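Local coordinates for ftsY (Mycoplasma mycoides, PDB 1ZU4), which is an SRP receptor of the FtsY type, its NG fragment pairing a helical-bundle domain with a GTPase domain of the SRP54 family, at residues G201-K206 / E248-V253; N242-A247 / E278-P283. All coordinates share one frame; numbering follows the deposited sequence.

Interaction 1 (G201-K206 / E248-V253); sequences GRLQNK and EEFSKV
Leu203 faces Phe250 and Lys206 faces Val253 across this contact, with CA atoms 7.1 Å apart in the first pair and 6.6 Å in the second. Segment 201-206 leaves strand 194-198 through an extended Gly201-Arg202, tightens into a 3-10 turn at Leu203-Gln204 and enters helix 206-221 at Lys206. Across from it lies helix 241-250 and what follows: 251-253 keep helical backbone angles without the regular bonding, although Val253 N still donates to Phe250 O.

One methyl group, Leu203 CD1, makes most of the contacts from the 201-206 side. It sits 4.4 Å from Phe250 CD1, in a direction oblique to the ring, and 4.2 Å from Val253 CG2, while also touching the backbone at Glu249 O. Gly201 meets the same ring at its edge, near the ring plane, with its CA 4.2 Å from Phe250 CE1, so the ring edge lies directly against the backbone there. Val253 CG2 has a second neighbour, Lys206 CG at 4.0 Å. Lys206 CG lies anti to the backbone N (chi1 -171°) and the chain runs fully extended beyond it. Lys206 NZ makes a weak, long hydrogen bond to a water that donates to Lys252 O. Leu209 of helix 206-221 touches both Phe250 and Val253, and the Phe250 side chain also reaches residues of the probable P-loop.

The direct contacts are van der Waals, mostly between apolar groups, with the water joining Lys206 to a backbone carbonyl on the exposed side. That link is loose at the lysine, so the contact rests on the packing of Leu203, Phe250, Val253 and the aliphatic part of Lys206.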
ATOM      1  N   GLY A 201      12.560 -10.559   4.318  1.00 30.58           N
ATOM      2  CA  GLY A 201      13.310  -9.567   3.571  1.00 32.62           C
ATOM      3  C   GLY A 201      14.332  -8.784   4.357  1.00 33.84           C
ATOM      4  O   GLY A 201      14.008  -8.156   5.365  1.00 33.68           O
ATOM      5  N   ARG A 202      15.571  -8.821   3.867  1.00 35.31           N
ATOM      6  CA  ARG A 202      16.656  -7.946   4.332  1.00 36.47           C
ATOM      7  C   ARG A 202      17.513  -7.598   3.123  1.00 36.25           C
ATOM      8  O   ARG A 202      17.952  -8.502   2.425  1.00 36.22           O
ATOM      9  CB  ARG A 202      17.578  -8.688   5.290  1.00 37.13           C
ATOM     10  CG  ARG A 202      17.069  -9.047   6.646  1.00 39.66           C
ATOM     11  CD  ARG A 202      18.286  -9.527   7.382  1.00 44.80           C
ATOM     12  NE  ARG A 202      17.991 -10.223   8.628  1.00 49.99           N
ATOM     13  CZ  ARG A 202      18.905 -10.894   9.329  1.00 52.12           C
ATOM     14  NH1 ARG A 202      20.173 -10.985   8.903  1.00 52.53           N
ATOM     15  NH2 ARG A 202      18.547 -11.484  10.460  1.00 53.17           N
ATOM     16  N   LEU A 203      17.773  -6.321   2.864  1.00 36.41           N
ATOM     17  CA  LEU A 203      18.728  -5.952   1.795  1.00 36.76           C
ATOM     18  C   LEU A 203      20.065  -6.715   1.893  1.00 36.72           C
ATOM     19  O   LEU A 203      20.617  -7.130   0.875  1.00 37.78           O
ATOM     20  CB  LEU A 203      18.993  -4.446   1.791  1.00 36.88           C
ATOM     21  CG  LEU A 203      17.827  -3.460   1.585  1.00 37.01           C
ATOM     22  CD1 LEU A 203      17.172  -3.561   0.183  1.00 37.02           C
ATOM     23  CD2 LEU A 203      16.801  -3.604   2.662  1.00 36.15           C
ATOM     24  N   GLN A 204      20.544  -6.932   3.118  1.00 36.32           N
ATOM     25  CA  GLN A 204      21.796  -7.653   3.412  1.00 35.71           C
ATOM     26  C   GLN A 204      21.898  -9.008   2.713  1.00 34.45           C
ATOM     27  O   GLN A 204      22.971  -9.371   2.193  1.00 33.55           O
ATOM     28  CB  GLN A 204      21.907  -7.904   4.925  1.00 36.07           C
ATOM     29  CG  GLN A 204      23.137  -8.755   5.336  1.00 38.95           C
ATOM     30  CD  GLN A 204      22.889  -9.651   6.558  1.00 41.97           C
ATOM     31  OE1 GLN A 204      21.961 -10.474   6.563  1.00 43.28           O
ATOM     32  NE2 GLN A 204      23.734  -9.509   7.586  1.00 41.49           N
ATOM     33  N   ASN A 205      20.792  -9.759   2.759  1.00 32.58           N
ATOM     34  CA  ASN A 205      20.721 -11.100   2.187  1.00 31.62           C
ATOM     35  C   ASN A 205      20.200 -11.074   0.736  1.00 29.18           C
ATOM     36  O   ASN A 205      19.594 -12.053   0.290  1.00 28.41           O
ATOM     37  CB  ASN A 205      19.777 -12.015   3.009  1.00 32.00           C
ATOM     38  CG  ASN A 205      20.336 -12.421   4.385  1.00 36.84           C
ATOM     39  OD1 ASN A 205      21.543 -12.677   4.570  1.00 40.61           O
ATOM     40  ND2 ASN A 205      19.428 -12.529   5.354  1.00 37.95           N
ATOM     41  N   LYS A 206      20.417  -9.971   0.017  1.00 27.79           N
ATOM     42  CA  LYS A 206      19.951  -9.819  -1.382  1.00 26.72           C
ATOM     43  C   LYS A 206      20.050 -11.038  -2.285  1.00 26.35           C
ATOM     44  O   LYS A 206      19.085 -11.369  -2.964  1.00 25.73           O
ATOM     45  CB  LYS A 206      20.641  -8.654  -2.080  1.00 27.49           C
ATOM     46  CG  LYS A 206      20.048  -8.310  -3.465  1.00 27.57           C
ATOM     47  CD  LYS A 206      20.842  -7.186  -4.094  1.00 28.56           C
ATOM     48  CE  LYS A 206      20.293  -6.827  -5.440  1.00 30.15           C
ATOM     49  NZ  LYS A 206      20.918  -5.570  -5.990  1.00 34.26           N
ATOM     50  N   GLU A 248      11.677   2.159  -2.200  1.00 19.13           N
ATOM     51  CA  GLU A 248      12.383   2.201  -3.485  1.00 19.36           C
ATOM     52  C   GLU A 248      13.614   1.265  -3.535  1.00 19.56           C
ATOM     53  O   GLU A 248      13.888   0.628  -4.548  1.00 18.15           O
ATOM     54  CB  GLU A 248      12.772   3.641  -3.877  1.00 19.42           C
ATOM     55  CG  GLU A 248      13.541   3.736  -5.250  1.00 19.28           C
ATOM     56  CD  GLU A 248      12.696   3.365  -6.498  1.00 19.41           C
ATOM     57  OE1 GLU A 248      11.573   2.852  -6.376  1.00 14.79           O
ATOM     58  OE2 GLU A 248      13.211   3.557  -7.644  1.00 23.16           O
ATOM     59  N   GLU A 249      14.371   1.196  -2.444  1.00 19.97           N
ATOM     60  CA  GLU A 249      15.576   0.379  -2.475  1.00 19.99           C
ATOM     61  C   GLU A 249      15.153  -1.075  -2.589  1.00 20.30           C
ATOM     62  O   GLU A 249      15.814  -1.872  -3.233  1.00 18.74           O
ATOM     63  CB  GLU A 249      16.454   0.627  -1.243  1.00 20.51           C
ATOM     64  CG  GLU A 249      16.927   2.118  -1.074  1.00 20.69           C
ATOM     65  CD  GLU A 249      17.746   2.345   0.208  1.00 23.91           C
ATOM     66  OE1 GLU A 249      18.548   1.454   0.591  1.00 27.47           O
ATOM     67  OE2 GLU A 249      17.611   3.427   0.807  1.00 21.91           O
ATOM     68  N   PHE A 250      14.035  -1.432  -1.961  1.00 20.79           N
ATOM     69  CA  PHE A 250      13.605  -2.825  -1.986  1.00 21.56           C
ATOM     70  C   PHE A 250      13.097  -3.189  -3.377  1.00 21.93           C
ATOM     71  O   PHE A 250      13.201  -4.320  -3.793  1.00 20.50           O
ATOM     72  CB  PHE A 250      12.508  -3.098  -0.949  1.00 21.84           C
ATOM     73  CG  PHE A 250      12.379  -4.552  -0.612  1.00 21.56           C
ATOM     74  CD1 PHE A 250      13.104  -5.098   0.451  1.00 22.65           C
ATOM     75  CD2 PHE A 250      11.600  -5.385  -1.395  1.00 22.59           C
ATOM     76  CE1 PHE A 250      13.035  -6.451   0.737  1.00 26.46           C
ATOM     77  CE2 PHE A 250      11.540  -6.747  -1.121  1.00 25.05           C
ATOM     78  CZ  PHE A 250      12.237  -7.281  -0.052  1.00 22.36           C
ATOM     79  N   SER A 251      12.506  -2.220  -4.077  1.00 22.22           N
ATOM     80  CA  SER A 251      12.022  -2.465  -5.426  1.00 24.59           C
ATOM     81  C   SER A 251      13.090  -2.988  -6.397  1.00 25.29           C
ATOM     82  O   SER A 251      12.734  -3.353  -7.508  1.00 26.57           O
ATOM     83  CB  SER A 251      11.281  -1.239  -6.004  1.00 24.26           C
ATOM     84  OG  SER A 251      12.165  -0.260  -6.494  1.00 24.99           O
ATOM     85  N   LYS A 252      14.371  -3.057  -5.991  1.00 25.92           N
ATOM     86  CA  LYS A 252      15.449  -3.586  -6.881  1.00 25.82           C
ATOM     87  C   LYS A 252      15.710  -5.091  -6.661  1.00 26.19           C
ATOM     88  O   LYS A 252      16.439  -5.758  -7.411  1.00 26.05           O
ATOM     89  CB  LYS A 252      16.776  -2.829  -6.684  1.00 26.71           C
ATOM     90  CG  LYS A 252      16.714  -1.312  -6.671  1.00 27.34           C
ATOM     91  CD  LYS A 252      15.917  -0.772  -7.840  1.00 32.51           C
ATOM     92  CE  LYS A 252      15.966   0.744  -7.899  1.00 33.11           C
ATOM     93  NZ  LYS A 252      16.414   1.252  -9.238  1.00 34.78           N
ATOM     94  N   VAL A 253      15.107  -5.614  -5.612  1.00 25.42           N
ATOM     95  CA  VAL A 253      15.361  -6.958  -5.146  1.00 25.54           C
ATOM     96  C   VAL A 253      14.221  -7.840  -5.672  1.00 25.49           C
ATOM     97  O   VAL A 253      14.378  -9.041  -5.852  1.00 23.93           O
ATOM     98  CB  VAL A 253      15.412  -6.953  -3.576  1.00 26.05           C
ATOM     99  CG1 VAL A 253      15.359  -8.325  -3.016  1.00 24.71           C
ATOM    100  CG2 VAL A 253      16.649  -6.195  -3.063  1.00 27.10           C
TER
HETATM  101  O   HOH W   1      18.665  -6.267  -8.544  1.00 46.37           O

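Interaction 2 (N242-A247 / E278-P283); sequences NGVIQA and ELLNIP
Val244 and Ala247, one turn apart on helix 241-250, receive Leu280, while Leu279 touches both Val244 and Ile245. The two leucines are neighbours at the end of helix 272-280, both with CB directed at the other helix, yet they are built differently. Leu279 has CG anti to its backbone N (chi1 -156°); Leu280 has CG anti to its carbonyl carbon (chi1 -74°), beside the N.

Leu280 spreads its two methyls over separate residues. CD1 lies 3.7 Å from Val244 CG1 and 3.6 Å from Val244 O, so it touches both side chain and backbone of that valine. CD2 goes to Ala247, 3.8 Å from its CB, and also meets the carbonyl carbon there, which brings the leucine close to the helix backbone.

In Leu279 the work is divided between base and tip. Its CB packs 3.9 Å from Val244 CG1, whereas CD2 lies 3.8 Å from Ile245 CA and 4.0 Å from Ile245 CG1. Val244 CG1, anti to its own backbone N (chi1 178°), is thus touched by both leucines. Although Ile245 points its CB away from helix 272-280, its CG1 still meets the leucine methyl on the exposed side of the contact.

On the sheet side of the helix, Ala247 also touches Leu233 and Ile235 of strand 230-236. Just past Leu280 the chain leaves its helix at Asn281, where phi turns positive, and Asn281 OD1 accepts a bond from Trp91 NE1. Pro283 then pairs through its backbone with Ile259, leading into strand 284-288 beside strand 258-262, while Glu278 touches Lys52 and Met53 of helix 51-64.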
ATOM      1  N   ASN A 242      11.007   8.589   4.772  1.00 18.08           N
ATOM      2  CA  ASN A 242      11.984   7.573   5.170  1.00 17.86           C
ATOM      3  C   ASN A 242      11.613   6.205   4.616  1.00 17.10           C
ATOM      4  O   ASN A 242      12.463   5.511   4.111  1.00 18.14           O
ATOM      5  CB  ASN A 242      12.116   7.443   6.725  1.00 16.93           C
ATOM      6  CG  ASN A 242      12.622   8.719   7.387  1.00 17.05           C
ATOM      7  OD1 ASN A 242      13.761   8.793   7.893  1.00 24.18           O
ATOM      8  ND2 ASN A 242      11.800   9.724   7.370  1.00 13.18           N
ATOM      9  N   GLY A 243      10.334   5.846   4.771  1.00 16.88           N
ATOM     10  CA  GLY A 243       9.788   4.558   4.370  1.00 18.24           C
ATOM     11  C   GLY A 243       9.681   4.464   2.865  1.00 17.51           C
ATOM     12  O   GLY A 243       9.911   3.413   2.295  1.00 18.19           O
ATOM     13  N   VAL A 244       9.386   5.609   2.230  1.00 17.93           N
ATOM     14  CA  VAL A 244       9.300   5.701   0.760  1.00 16.86           C
ATOM     15  C   VAL A 244      10.649   5.401   0.106  1.00 17.88           C
ATOM     16  O   VAL A 244      10.730   4.611  -0.878  1.00 18.41           O
ATOM     17  CB  VAL A 244       8.747   7.094   0.320  1.00 16.95           C
ATOM     18  CG1 VAL A 244       8.706   7.222  -1.151  1.00 15.19           C
ATOM     19  CG2 VAL A 244       7.336   7.319   0.898  1.00 15.11           C
ATOM     20  N   ILE A 245      11.705   6.024   0.619  1.00 18.54           N
ATOM     21  CA  ILE A 245      13.071   5.779   0.091  1.00 19.36           C
ATOM     22  C   ILE A 245      13.473   4.311   0.293  1.00 19.32           C
ATOM     23  O   ILE A 245      13.985   3.657  -0.613  1.00 20.14           O
ATOM     24  CB  ILE A 245      14.092   6.773   0.711  1.00 19.77           C
ATOM     25  CG1 ILE A 245      13.790   8.205   0.245  1.00 17.28           C
ATOM     26  CG2 ILE A 245      15.567   6.384   0.437  1.00 21.21           C
ATOM     27  CD1 ILE A 245      14.293   9.268   1.272  1.00 17.24           C
ATOM     28  N   GLN A 246      13.198   3.773   1.470  1.00 19.41           N
ATOM     29  CA  GLN A 246      13.508   2.384   1.745  1.00 19.35           C
ATOM     30  C   GLN A 246      12.719   1.446   0.829  1.00 18.90           C
ATOM     31  O   GLN A 246      13.280   0.443   0.371  1.00 17.00           O
ATOM     32  CB  GLN A 246      13.201   2.052   3.209  1.00 20.10           C
ATOM     33  CG  GLN A 246      14.164   2.708   4.164  1.00 22.60           C
ATOM     34  CD  GLN A 246      15.278   1.771   4.542  1.00 27.10           C
ATOM     35  OE1 GLN A 246      15.010   0.618   4.889  1.00 28.39           O
ATOM     36  NE2 GLN A 246      16.539   2.253   4.498  1.00 24.29           N
ATOM     37  N   ALA A 247      11.440   1.769   0.570  1.00 17.54           N
ATOM     38  CA  ALA A 247      10.615   0.954  -0.321  1.00 17.59           C
ATOM     39  C   ALA A 247      11.192   0.995  -1.741  1.00 17.72           C
ATOM     40  O   ALA A 247      11.255  -0.024  -2.381  1.00 16.39           O
ATOM     41  CB  ALA A 247       9.174   1.415  -0.320  1.00 17.12           C
ATOM     42  N   GLU A 278       5.479   9.371  -6.991  1.00 13.32           N
ATOM     43  CA  GLU A 278       6.651  10.036  -7.611  1.00 15.46           C
ATOM     44  C   GLU A 278       7.914   9.168  -7.538  1.00 15.07           C
ATOM     45  O   GLU A 278       8.527   8.887  -8.565  1.00 15.90           O
ATOM     46  CB  GLU A 278       6.932  11.409  -6.963  1.00 15.70           C
ATOM     47  CG  GLU A 278       8.151  12.146  -7.527  1.00 17.20           C
ATOM     48  CD  GLU A 278       7.957  12.561  -8.956  1.00 21.81           C
ATOM     49  OE1 GLU A 278       6.812  12.860  -9.362  1.00 23.59           O
ATOM     50  OE2 GLU A 278       8.965  12.543  -9.676  1.00 25.07           O
ATOM     51  N   LEU A 279       8.302   8.746  -6.337  1.00 13.30           N
ATOM     52  CA  LEU A 279       9.545   8.032  -6.201  1.00 14.15           C
ATOM     53  C   LEU A 279       9.530   6.612  -6.787  1.00 14.28           C
ATOM     54  O   LEU A 279      10.500   6.250  -7.408  1.00 13.61           O
ATOM     55  CB  LEU A 279      10.047   7.971  -4.749  1.00 13.15           C
ATOM     56  CG  LEU A 279      11.580   7.765  -4.663  1.00 17.47           C
ATOM     57  CD1 LEU A 279      12.311   9.058  -5.088  1.00 20.49           C
ATOM     58  CD2 LEU A 279      12.054   7.316  -3.278  1.00 17.02           C
ATOM     59  N   LEU A 280       8.465   5.830  -6.561  1.00 13.29           N
ATOM     60  CA  LEU A 280       8.405   4.406  -6.937  1.00 15.05           C
ATOM     61  C   LEU A 280       7.747   4.173  -8.246  1.00 15.22           C
ATOM     62  O   LEU A 280       8.137   3.266  -8.931  1.00 16.53           O
ATOM     63  CB  LEU A 280       7.674   3.531  -5.872  1.00 14.23           C
ATOM     64  CG  LEU A 280       8.512   3.273  -4.582  1.00 18.20           C
ATOM     65  CD1 LEU A 280       8.403   4.423  -3.623  1.00 15.02           C
ATOM     66  CD2 LEU A 280       8.063   1.993  -3.881  1.00 20.43           C
ATOM     67  N   ASN A 281       6.761   5.003  -8.582  1.00 15.94           N
ATOM     68  CA  ASN A 281       5.944   4.848  -9.769  1.00 16.43           C
ATOM     69  C   ASN A 281       5.282   3.480  -9.815  1.00 16.65           C
ATOM     70  O   ASN A 281       5.262   2.812 -10.882  1.00 14.69           O
ATOM     71  CB  ASN A 281       6.785   5.056 -11.041  1.00 17.96           C
ATOM     72  CG  ASN A 281       5.941   5.308 -12.240  1.00 19.28           C
ATOM     73  OD1 ASN A 281       4.810   5.782 -12.111  1.00 18.84           O
ATOM     74  ND2 ASN A 281       6.469   4.964 -13.422  1.00 19.89           N
ATOM     75  N   ILE A 282       4.804   3.040  -8.649  1.00 15.55           N
ATOM     76  CA  ILE A 282       4.139   1.749  -8.519  1.00 15.93           C
ATOM     77  C   ILE A 282       2.793   2.042  -7.847  1.00 15.57           C
ATOM     78  O   ILE A 282       2.763   2.820  -6.912  1.00 14.91           O
ATOM     79  CB  ILE A 282       4.945   0.735  -7.630  1.00 16.11           C
ATOM     80  CG1 ILE A 282       6.273   0.327  -8.269  1.00 14.33           C
ATOM     81  CG2 ILE A 282       4.131  -0.522  -7.369  1.00 14.06           C
ATOM     82  CD1 ILE A 282       7.318  -0.177  -7.269  1.00 16.09           C
ATOM     83  N   PRO A 283       1.689   1.420  -8.316  1.00 17.06           N
ATOM     84  CA  PRO A 283       0.405   1.751  -7.703  1.00 16.26           C
ATOM     85  C   PRO A 283       0.260   1.244  -6.296  1.00 15.85           C
ATOM     86  O   PRO A 283       0.638   0.089  -5.967  1.00 15.29           O
ATOM     87  CB  PRO A 283      -0.606   1.026  -8.580  1.00 17.89           C
ATOM     88  CG  PRO A 283       0.142   0.540  -9.776  1.00 18.49           C
ATOM     89  CD  PRO A 283       1.546   0.392  -9.372  1.00 16.33           C
TER

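How the interactions relate
Helix 241-250 and the residues just after it serve both contacts: 242-247 packs on helix 272-280 in interaction 2, and 248-253 meets the loop before helix 206-221 in interaction 1. The centres are about 13 Å apart. Along the chain the segments alternate, 201-206, 242-247, 248-253 and 278-283, and helix 241-250 links the 201-206 loop to helix 272-280, all within the GTPase domain. Glu248 touches Leu279 and Leu280, and Ser251 CB meets Ile282 CD1, joining the two contacts directly. This one helix thus connects the loop next to the probable P-loop with the part of the domain that touches helix 51-64.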